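Local atomic coordinates of putative lipoprotein (Bacteroides ovatus, PDB entry 3OQQ), a protein that is of unknown function but binds calcium ions and is probably an extracellular lipoprotein. Residues Leu36-Thr50 with Pro112-His124. Sequence-based numbering, arbitrary orientation.
With CA (calcium ion), chain E.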
ATOM      1  N   LEU A  36     -12.878  -1.390   3.362  1.00 21.85           N
ATOM      2  CA  LEU A  36     -13.127  -0.115   4.044  1.00 22.69           C
ATOM      3  C   LEU A  36     -12.303   0.990   3.380  1.00 26.47           C
ATOM      4  O   LEU A  36     -11.093   0.828   3.160  1.00 26.57           O
ATOM      5  CB  LEU A  36     -12.776  -0.207   5.533  1.00 23.58           C
ATOM      6  CG  LEU A  36     -13.305   0.903   6.424  1.00 30.56           C
ATOM      7  CD1 LEU A  36     -13.845   0.340   7.688  1.00 31.83           C
ATOM      8  CD2 LEU A  36     -12.198   1.908   6.761  1.00 33.60           C
ATOM      9  N   LEU A  37     -12.970   2.087   3.035  1.00 20.80           N
ATOM     10  CA  LEU A  37     -12.352   3.264   2.410  1.00 18.57           C
ATOM     11  C   LEU A  37     -12.145   4.367   3.448  1.00 23.85           C
ATOM     12  O   LEU A  37     -11.096   4.997   3.479  1.00 23.46           O
ATOM     13  CB  LEU A  37     -13.247   3.773   1.288  1.00 17.58           C
ATOM     14  CG  LEU A  37     -13.510   2.809   0.142  1.00 20.56           C
ATOM     15  CD1 LEU A  37     -14.638   3.318  -0.695  1.00 19.96           C
ATOM     16  CD2 LEU A  37     -12.243   2.598  -0.708  1.00 21.86           C
ATOM     17  N   VAL A  38     -13.161   4.595   4.294  1.00 22.39           N
ATOM     18  CA  VAL A  38     -13.123   5.620   5.341  1.00 24.26           C
ATOM     19  C   VAL A  38     -13.949   5.077   6.529  1.00 28.27           C
ATOM     20  O   VAL A  38     -15.030   4.520   6.336  1.00 26.96           O
ATOM     21  CB  VAL A  38     -13.543   7.043   4.832  1.00 29.39           C
ATOM     22  CG1 VAL A  38     -14.997   7.104   4.405  1.00 30.18           C
ATOM     23  CG2 VAL A  38     -13.228   8.135   5.852  1.00 30.11           C
ATOM     24  N   GLY A  39     -13.353   5.135   7.716  1.00 26.15           N
ATOM     25  CA  GLY A  39     -13.952   4.636   8.948  1.00 26.36           C
ATOM     26  C   GLY A  39     -14.250   5.720   9.956  1.00 30.99           C
ATOM     27  O   GLY A  39     -13.656   6.805   9.895  1.00 30.25           O
ATOM     28  N   ASP A  40     -15.193   5.415  10.892  1.00 27.84           N
ATOM     29  CA  ASP A  40     -15.648   6.253  12.013  1.00 28.53           C
ATOM     30  C   ASP A  40     -15.907   7.722  11.593  1.00 29.44           C
ATOM     31  O   ASP A  40     -15.397   8.658  12.211  1.00 27.31           O
ATOM     32  CB  ASP A  40     -14.638   6.159  13.191  1.00 31.38           C
ATOM     33  CG  ASP A  40     -14.650   4.794  13.870  1.00 41.32           C
ATOM     34  OD1 ASP A  40     -15.753   4.224  14.044  1.00 43.97           O
ATOM     35  OD2 ASP A  40     -13.565   4.310  14.251  1.00 44.44           O
ATOM     36  N   VAL A  41     -16.740   7.891  10.551  1.00 25.11           N
ATOM     37  CA  VAL A  41     -17.119   9.168   9.938  1.00 25.12           C
ATOM     38  C   VAL A  41     -18.358   9.740  10.587  1.00 31.27           C
ATOM     39  O   VAL A  41     -19.382   9.067  10.643  1.00 30.55           O
ATOM     40  CB  VAL A  41     -17.374   8.952   8.419  1.00 26.65           C
ATOM     41  CG1 VAL A  41     -17.686  10.259   7.700  1.00 25.79           C
ATOM     42  CG2 VAL A  41     -16.199   8.239   7.771  1.00 24.95           C
ATOM     43  N   LEU A  42     -18.285  10.998  11.023  1.00 29.56           N
ATOM     44  CA  LEU A  42     -19.446  11.686  11.580  1.00 30.39           C
ATOM     45  C   LEU A  42     -20.231  12.306  10.421  1.00 36.02           C
ATOM     46  O   LEU A  42     -19.652  13.030   9.602  1.00 36.38           O
ATOM     47  CB  LEU A  42     -18.999  12.749  12.606  1.00 30.34           C
ATOM     48  CG  LEU A  42     -20.025  13.785  13.063  1.00 35.32           C
ATOM     49  CD1 LEU A  42     -21.161  13.145  13.850  1.00 34.59           C
ATOM     50  CD2 LEU A  42     -19.361  14.852  13.882  1.00 37.44           C
ATOM     51  N   VAL A  43     -21.534  12.002  10.336  1.00 31.88           N
ATOM     52  CA  VAL A  43     -22.400  12.563   9.297  1.00 31.41           C
ATOM     53  C   VAL A  43     -23.473  13.369   9.988  1.00 39.99           C
ATOM     54  O   VAL A  43     -24.442  12.805  10.482  1.00 40.94           O
ATOM     55  CB  VAL A  43     -23.006  11.516   8.315  1.00 32.83           C
ATOM     56  CG1 VAL A  43     -23.784  12.203   7.193  1.00 32.66           C
ATOM     57  CG2 VAL A  43     -21.932  10.602   7.734  1.00 30.72           C
ATOM     58  N   LYS A  44     -23.275  14.689  10.056  1.00 40.34           N
ATOM     59  CA  LYS A  44     -24.233  15.638  10.626  1.00 42.68           C
ATOM     60  C   LYS A  44     -24.895  16.301   9.423  1.00 50.15           C
ATOM     61  O   LYS A  44     -24.236  17.040   8.685  1.00 50.06           O
ATOM     62  CB  LYS A  44     -23.545  16.635  11.577  1.00 45.41           C
ATOM     63  CG  LYS A  44     -24.518  17.482  12.388  1.00 64.98           C
ATOM     64  CD  LYS A  44     -23.893  18.800  12.815  1.00 80.72           C
ATOM     65  CE  LYS A  44     -24.935  19.755  13.350  1.00 96.49           C
ATOM     66  NZ  LYS A  44     -24.427  21.150  13.397  1.00107.82           N
ATOM     67  N   ASP A  45     -26.169  15.938   9.178  1.00 49.19           N
ATOM     68  CA  ASP A  45     -27.018  16.345   8.050  1.00 51.19           C
ATOM     69  C   ASP A  45     -26.478  15.645   6.784  1.00 53.40           C
ATOM     70  O   ASP A  45     -26.940  14.547   6.443  1.00 51.39           O
ATOM     71  CB  ASP A  45     -27.129  17.887   7.894  1.00 55.32           C
ATOM     72  CG  ASP A  45     -27.331  18.652   9.196  1.00 72.27           C
ATOM     73  OD1 ASP A  45     -28.323  18.367   9.909  1.00 75.35           O
ATOM     74  OD2 ASP A  45     -26.504  19.541   9.496  1.00 77.66           O
ATOM     75  N   SER A  46     -25.461  16.236   6.135  1.00 49.90           N
ATOM     76  CA  SER A  46     -24.834  15.622   4.965  1.00 48.22           C
ATOM     77  C   SER A  46     -23.317  15.881   4.983  1.00 49.51           C
ATOM     78  O   SER A  46     -22.860  16.806   5.653  1.00 49.87           O
ATOM     79  CB  SER A  46     -25.480  16.102   3.666  1.00 51.96           C
ATOM     80  OG  SER A  46     -24.994  17.369   3.265  1.00 62.68           O
ATOM     81  N   ARG A  47     -22.537  15.016   4.317  1.00 42.93           N
ATOM     82  CA  ARG A  47     -21.084  15.164   4.292  1.00 41.10           C
ATOM     83  C   ARG A  47     -20.511  14.630   2.984  1.00 42.43           C
ATOM     84  O   ARG A  47     -20.718  13.467   2.651  1.00 39.90           O
ATOM     85  CB  ARG A  47     -20.438  14.463   5.493  1.00 38.67           C
ATOM     86  CG  ARG A  47     -18.941  14.698   5.567  1.00 44.01           C
ATOM     87  CD  ARG A  47     -18.379  14.208   6.867  1.00 38.21           C
ATOM     88  NE  ARG A  47     -17.001  14.658   7.037  1.00 34.59           N
ATOM     89  CZ  ARG A  47     -16.244  14.383   8.088  1.00 39.85           C
ATOM     90  NH1 ARG A  47     -16.733  13.683   9.103  1.00 30.48           N
ATOM     91  NH2 ARG A  47     -14.997  14.814   8.138  1.00 35.13           N
ATOM     92  N   THR A  48     -19.767  15.493   2.262  1.00 39.60           N
ATOM     93  CA  THR A  48     -19.121  15.166   0.995  1.00 38.50           C
ATOM     94  C   THR A  48     -17.652  14.836   1.279  1.00 40.12           C
ATOM     95  O   THR A  48     -16.952  15.601   1.945  1.00 39.06           O
ATOM     96  CB  THR A  48     -19.327  16.293  -0.042  1.00 45.00           C
ATOM     97  OG1 THR A  48     -20.728  16.403  -0.300  1.00 49.81           O
ATOM     98  CG2 THR A  48     -18.618  16.020  -1.368  1.00 38.19           C
ATOM     99  N   LEU A  49     -17.212  13.671   0.785  1.00 35.30           N
ATOM    100  CA  LEU A  49     -15.848  13.168   0.953  1.00 33.97           C
ATOM    101  C   LEU A  49     -15.240  12.725  -0.338  1.00 37.55           C
ATOM    102  O   LEU A  49     -15.909  12.102  -1.165  1.00 38.09           O
ATOM    103  CB  LEU A  49     -15.815  11.962   1.909  1.00 32.85           C
ATOM    104  CG  LEU A  49     -16.154  12.165   3.382  1.00 36.96           C
ATOM    105  CD1 LEU A  49     -16.254  10.827   4.068  1.00 35.64           C
ATOM    106  CD2 LEU A  49     -15.097  12.991   4.080  1.00 39.80           C
ATOM    107  N   THR A  50     -13.960  12.997  -0.495  1.00 33.28           N
ATOM    108  CA  THR A  50     -13.187  12.509  -1.623  1.00 33.25           C
ATOM    109  C   THR A  50     -12.589  11.177  -1.164  1.00 36.62           C
ATOM    110  O   THR A  50     -12.075  11.069  -0.041  1.00 34.88           O
ATOM    111  CB  THR A  50     -12.150  13.554  -2.069  1.00 42.25           C
ATOM    112  OG1 THR A  50     -12.859  14.688  -2.572  1.00 42.71           O
ATOM    113  CG2 THR A  50     -11.210  13.024  -3.147  1.00 39.42           C
ATOM    114  N   PRO A 112     -26.366  11.641  15.690  1.00 30.87           N
ATOM    115  CA  PRO A 112     -25.185  12.161  16.376  1.00 30.60           C
ATOM    116  C   PRO A 112     -25.486  13.191  17.452  1.00 36.80           C
ATOM    117  O   PRO A 112     -26.389  14.026  17.315  1.00 37.62           O
ATOM    118  CB  PRO A 112     -24.333  12.751  15.248  1.00 31.50           C
ATOM    119  CG  PRO A 112     -25.267  13.017  14.144  1.00 36.42           C
ATOM    120  CD  PRO A 112     -26.439  12.104  14.286  1.00 31.35           C
ATOM    121  N   THR A 113     -24.757  13.034  18.567  1.00 33.54           N
ATOM    122  CA  THR A 113     -24.650  13.903  19.747  1.00 35.38           C
ATOM    123  C   THR A 113     -23.244  13.720  20.253  1.00 39.33           C
ATOM    124  O   THR A 113     -22.567  12.783  19.818  1.00 36.41           O
ATOM    125  CB  THR A 113     -25.694  13.659  20.846  1.00 43.75           C
ATOM    126  OG1 THR A 113     -25.565  12.338  21.359  1.00 50.74           O
ATOM    127  CG2 THR A 113     -27.123  13.978  20.413  1.00 40.87           C
ATOM    128  N   ASN A 114     -22.790  14.578  21.175  1.00 38.21           N
ATOM    129  CA  ASN A 114     -21.435  14.431  21.712  1.00 38.48           C
ATOM    130  C   ASN A 114     -21.313  13.132  22.569  1.00 42.55           C
ATOM    131  O   ASN A 114     -20.202  12.695  22.853  1.00 41.98           O
ATOM    132  CB  ASN A 114     -21.011  15.679  22.475  1.00 38.94           C
ATOM    133  CG  ASN A 114     -20.562  16.803  21.553  1.00 51.31           C
ATOM    134  OD1 ASN A 114     -19.649  16.638  20.737  1.00 38.66           O
ATOM    135  ND2 ASN A 114     -21.168  17.981  21.667  1.00 40.12           N
ATOM    136  N   GLU A 115     -22.459  12.506  22.908  1.00 39.23           N
ATOM    137  CA  GLU A 115     -22.570  11.248  23.644  1.00 39.83           C
ATOM    138  C   GLU A 115     -22.288  10.038  22.711  1.00 43.96           C
ATOM    139  O   GLU A 115     -21.798   9.012  23.196  1.00 44.08           O
ATOM    140  CB  GLU A 115     -23.985  11.135  24.283  1.00 42.25           C
ATOM    141  CG  GLU A 115     -24.307   9.830  25.012  1.00 49.30           C
ATOM    142  CD  GLU A 115     -25.664   9.713  25.689  1.00 70.58           C
ATOM    143  OE1 GLU A 115     -26.693  10.071  25.066  1.00 50.77           O
ATOM    144  OE2 GLU A 115     -25.702   9.192  26.827  1.00 65.61           O
ATOM    145  N   THR A 116     -22.564  10.177  21.377  1.00 38.51           N
ATOM    146  CA  THR A 116     -22.451   9.099  20.380  1.00 35.84           C
ATOM    147  C   THR A 116     -21.423   9.322  19.229  1.00 36.58           C
ATOM    148  O   THR A 116     -21.268   8.421  18.394  1.00 33.60           O
ATOM    149  CB  THR A 116     -23.838   8.865  19.754  1.00 42.15           C
ATOM    150  OG1 THR A 116     -24.219  10.015  18.993  1.00 43.82           O
ATOM    151  CG2 THR A 116     -24.906   8.571  20.789  1.00 37.92           C
ATOM    152  N   ASP A 117     -20.708  10.474  19.188  1.00 33.67           N
ATOM    153  CA  ASP A 117     -19.766  10.768  18.090  1.00 31.41           C
ATOM    154  C   ASP A 117     -18.275  10.687  18.502  1.00 34.52           C
ATOM    155  O   ASP A 117     -17.427  11.246  17.807  1.00 32.58           O
ATOM    156  CB  ASP A 117     -20.071  12.183  17.537  1.00 33.09           C
ATOM    157  CG  ASP A 117     -19.697  13.351  18.467  1.00 39.68           C
ATOM    158  OD1 ASP A 117     -19.285  13.093  19.626  1.00 37.37           O
ATOM    159  OD2 ASP A 117     -19.830  14.516  18.039  1.00 40.64           O
ATOM    160  N   GLN A 118     -17.968  10.073  19.642  1.00 34.15           N
ATOM    161  CA  GLN A 118     -16.593  10.060  20.147  1.00 35.72           C
ATOM    162  C   GLN A 118     -15.712   9.046  19.393  1.00 41.74           C
ATOM    163  O   GLN A 118     -15.563   7.899  19.821  1.00 45.11           O
ATOM    164  CB  GLN A 118     -16.567   9.796  21.660  1.00 37.98           C
ATOM    165  CG  GLN A 118     -17.217  10.898  22.495  1.00 58.35           C
ATOM    166  CD  GLN A 118     -17.473  10.445  23.914  1.00 87.69           C
ATOM    167  OE1 GLN A 118     -16.612   9.843  24.572  1.00 84.38           O
ATOM    168  NE2 GLN A 118     -18.662  10.736  24.423  1.00 83.35           N
ATOM    169  N   GLY A 119     -15.140   9.495  18.281  1.00 34.52           N
ATOM    170  CA  GLY A 119     -14.281   8.673  17.442  1.00 32.91           C
ATOM    171  C   GLY A 119     -13.564   9.484  16.390  1.00 36.96           C
ATOM    172  O   GLY A 119     -14.074  10.513  15.931  1.00 37.87           O
ATOM    173  N   TYR A 120     -12.377   9.019  16.005  1.00 33.11           N
ATOM    174  CA  TYR A 120     -11.529   9.671  15.016  1.00 32.32           C
ATOM    175  C   TYR A 120     -11.778   9.143  13.623  1.00 33.74           C
ATOM    176  O   TYR A 120     -11.721   7.935  13.393  1.00 32.97           O
ATOM    177  CB  TYR A 120     -10.047   9.478  15.360  1.00 33.50           C
ATOM    178  CG  TYR A 120      -9.638   9.926  16.745  1.00 37.72           C
ATOM    179  CD1 TYR A 120      -9.753  11.260  17.134  1.00 40.07           C
ATOM    180  CD2 TYR A 120      -9.042   9.040  17.636  1.00 39.31           C
ATOM    181  CE1 TYR A 120      -9.339  11.684  18.399  1.00 39.76           C
ATOM    182  CE2 TYR A 120      -8.617   9.455  18.898  1.00 41.11           C
ATOM    183  CZ  TYR A 120      -8.775  10.776  19.278  1.00 45.72           C
ATOM    184  OH  TYR A 120      -8.356  11.181  20.520  1.00 49.04           O
ATOM    185  N   LEU A 121     -11.968  10.050  12.671  1.00 30.04           N
ATOM    186  CA  LEU A 121     -12.144   9.651  11.281  1.00 29.03           C
ATOM    187  C   LEU A 121     -10.802   9.087  10.775  1.00 31.40           C
ATOM    188  O   LEU A 121      -9.742   9.612  11.122  1.00 29.32           O
ATOM    189  CB  LEU A 121     -12.628  10.858  10.434  1.00 29.33           C
ATOM    190  CG  LEU A 121     -12.843  10.631   8.923  1.00 33.29           C
ATOM    191  CD1 LEU A 121     -14.030  11.401   8.417  1.00 34.09           C
ATOM    192  CD2 LEU A 121     -11.630  11.039   8.136  1.00 34.83           C
ATOM    193  N   PHE A 122     -10.849   8.008   9.987  1.00 27.57           N
ATOM    194  CA  PHE A 122      -9.622   7.454   9.423  1.00 26.17           C
ATOM    195  C   PHE A 122      -9.852   7.042   7.993  1.00 30.60           C
ATOM    196  O   PHE A 122     -10.923   6.526   7.663  1.00 31.17           O
ATOM    197  CB  PHE A 122      -9.026   6.300  10.264  1.00 26.25           C
ATOM    198  CG  PHE A 122      -9.824   5.018  10.404  1.00 26.13           C
ATOM    199  CD1 PHE A 122     -10.765   4.873  11.417  1.00 29.79           C
ATOM    200  CD2 PHE A 122      -9.579   3.933   9.567  1.00 25.56           C
ATOM    201  CE1 PHE A 122     -11.488   3.675  11.565  1.00 30.34           C
ATOM    202  CE2 PHE A 122     -10.287   2.735   9.715  1.00 28.09           C
ATOM    203  CZ  PHE A 122     -11.237   2.609  10.714  1.00 27.69           C
ATOM    204  N   TYR A 123      -8.881   7.360   7.129  1.00 26.00           N
ATOM    205  CA  TYR A 123      -8.875   6.975   5.727  1.00 25.62           C
ATOM    206  C   TYR A 123      -8.148   5.643   5.617  1.00 27.17           C
ATOM    207  O   TYR A 123      -7.254   5.373   6.422  1.00 26.56           O
ATOM    208  CB  TYR A 123      -8.190   8.045   4.882  1.00 28.27           C
ATOM    209  CG  TYR A 123      -8.995   9.308   4.746  1.00 32.12           C
ATOM    210  CD1 TYR A 123     -10.016   9.411   3.802  1.00 35.61           C
ATOM    211  CD2 TYR A 123      -8.721  10.420   5.535  1.00 32.86           C
ATOM    212  CE1 TYR A 123     -10.766  10.581   3.671  1.00 39.78           C
ATOM    213  CE2 TYR A 123      -9.457  11.600   5.405  1.00 34.40           C
ATOM    214  CZ  TYR A 123     -10.483  11.673   4.477  1.00 44.17           C
ATOM    215  OH  TYR A 123     -11.209  12.832   4.349  1.00 48.56           O
ATOM    216  N   HIS A 124      -8.522   4.806   4.651  1.00 22.17           N
ATOM    217  CA  HIS A 124      -7.881   3.507   4.525  1.00 21.47           C
ATOM    218  C   HIS A 124      -7.613   3.171   3.069  1.00 27.27           C
ATOM    219  O   HIS A 124      -8.525   3.277   2.229  1.00 26.14           O
ATOM    220  CB  HIS A 124      -8.764   2.394   5.180  1.00 22.35           C
ATOM    221  CG  HIS A 124      -8.201   1.002   5.068  1.00 25.19           C
ATOM    222  ND1 HIS A 124      -8.935  -0.027   4.521  1.00 27.34           N
ATOM    223  CD2 HIS A 124      -6.999   0.516   5.471  1.00 26.78           C
ATOM    224  CE1 HIS A 124      -8.164  -1.104   4.602  1.00 26.54           C
ATOM    225  NE2 HIS A 124      -6.994  -0.825   5.180  1.00 26.64           N
TER
HETATM  226 CA    CA E 460     -18.172  15.266  19.962  1.00 49.25          CA
HETATM  227  O   HOH W   1     -11.946  13.339   1.813  1.00 45.12           O
HETATM  228  O   HOH W   2     -17.895  14.209  21.849  1.00 37.90           O
HETATM  229  O   HOH W   3     -15.983  14.244  18.872  1.00 40.32           O
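The ring of F122 lies over G39, whose CA makes a CH-pi contact 3.9 Å from the ring centroid. Its first torsion (chi1 65°) sets CG between the backbone N and the carbonyl carbon and lays the ring over G39. L36 CD2 comes to 3.6 Å from F122 CE2, and D40 OD2 sits at the ring edge, near its plane. With an alanine in place of F122, the CA of G39 would probably lose its CH-pi partner and the L36 methyl its aromatic neighbour.

Beneath the ring, G39 and F122 form an antiparallel hydrogen-bonded pair. G39 N to F122 O is the shorter and straighter bond (2.8 Å, 169° at the hydrogen). H124 adds a side-chain bond: ND1 donates to L36 O at 2.7 Å, with the oxygen near the imidazole plane. Its NE2 bonds D155, so both ring nitrogens are engaged and the rotation of the ring is fixed.

V38 and Y123 lie on the other face, and L121 packs against V38. V38 CG2 touches both L121 CG and Y123 CD1. L121 CD1 rests on V41 and over one face of the R47 guanidinium, 3.6 Å from R47 NH2. The extended R47 chain brings NH1 to L42 O (3.0 Å), in the carbonyl plane on a lone pair; Q165 is its second acceptor. Water 1 bridges Y123 OH and T50 O.

Farther along, L42 CD1 packs tightly on P112 CB at 3.5 Å and touches D117 CB. D117 chelates calcium through both carboxylate oxygens; N114 OD1, two waters and Q164 also bind the ion. The arrangement is an antiparallel pairing along one edge of strand 36-41, whose other edge pairs with strand 23-26 through a classic bulge (L37 and V38 opposite V25) and a G1 bulge (D40 and V41 opposite V23), next to a calcium-binding loop.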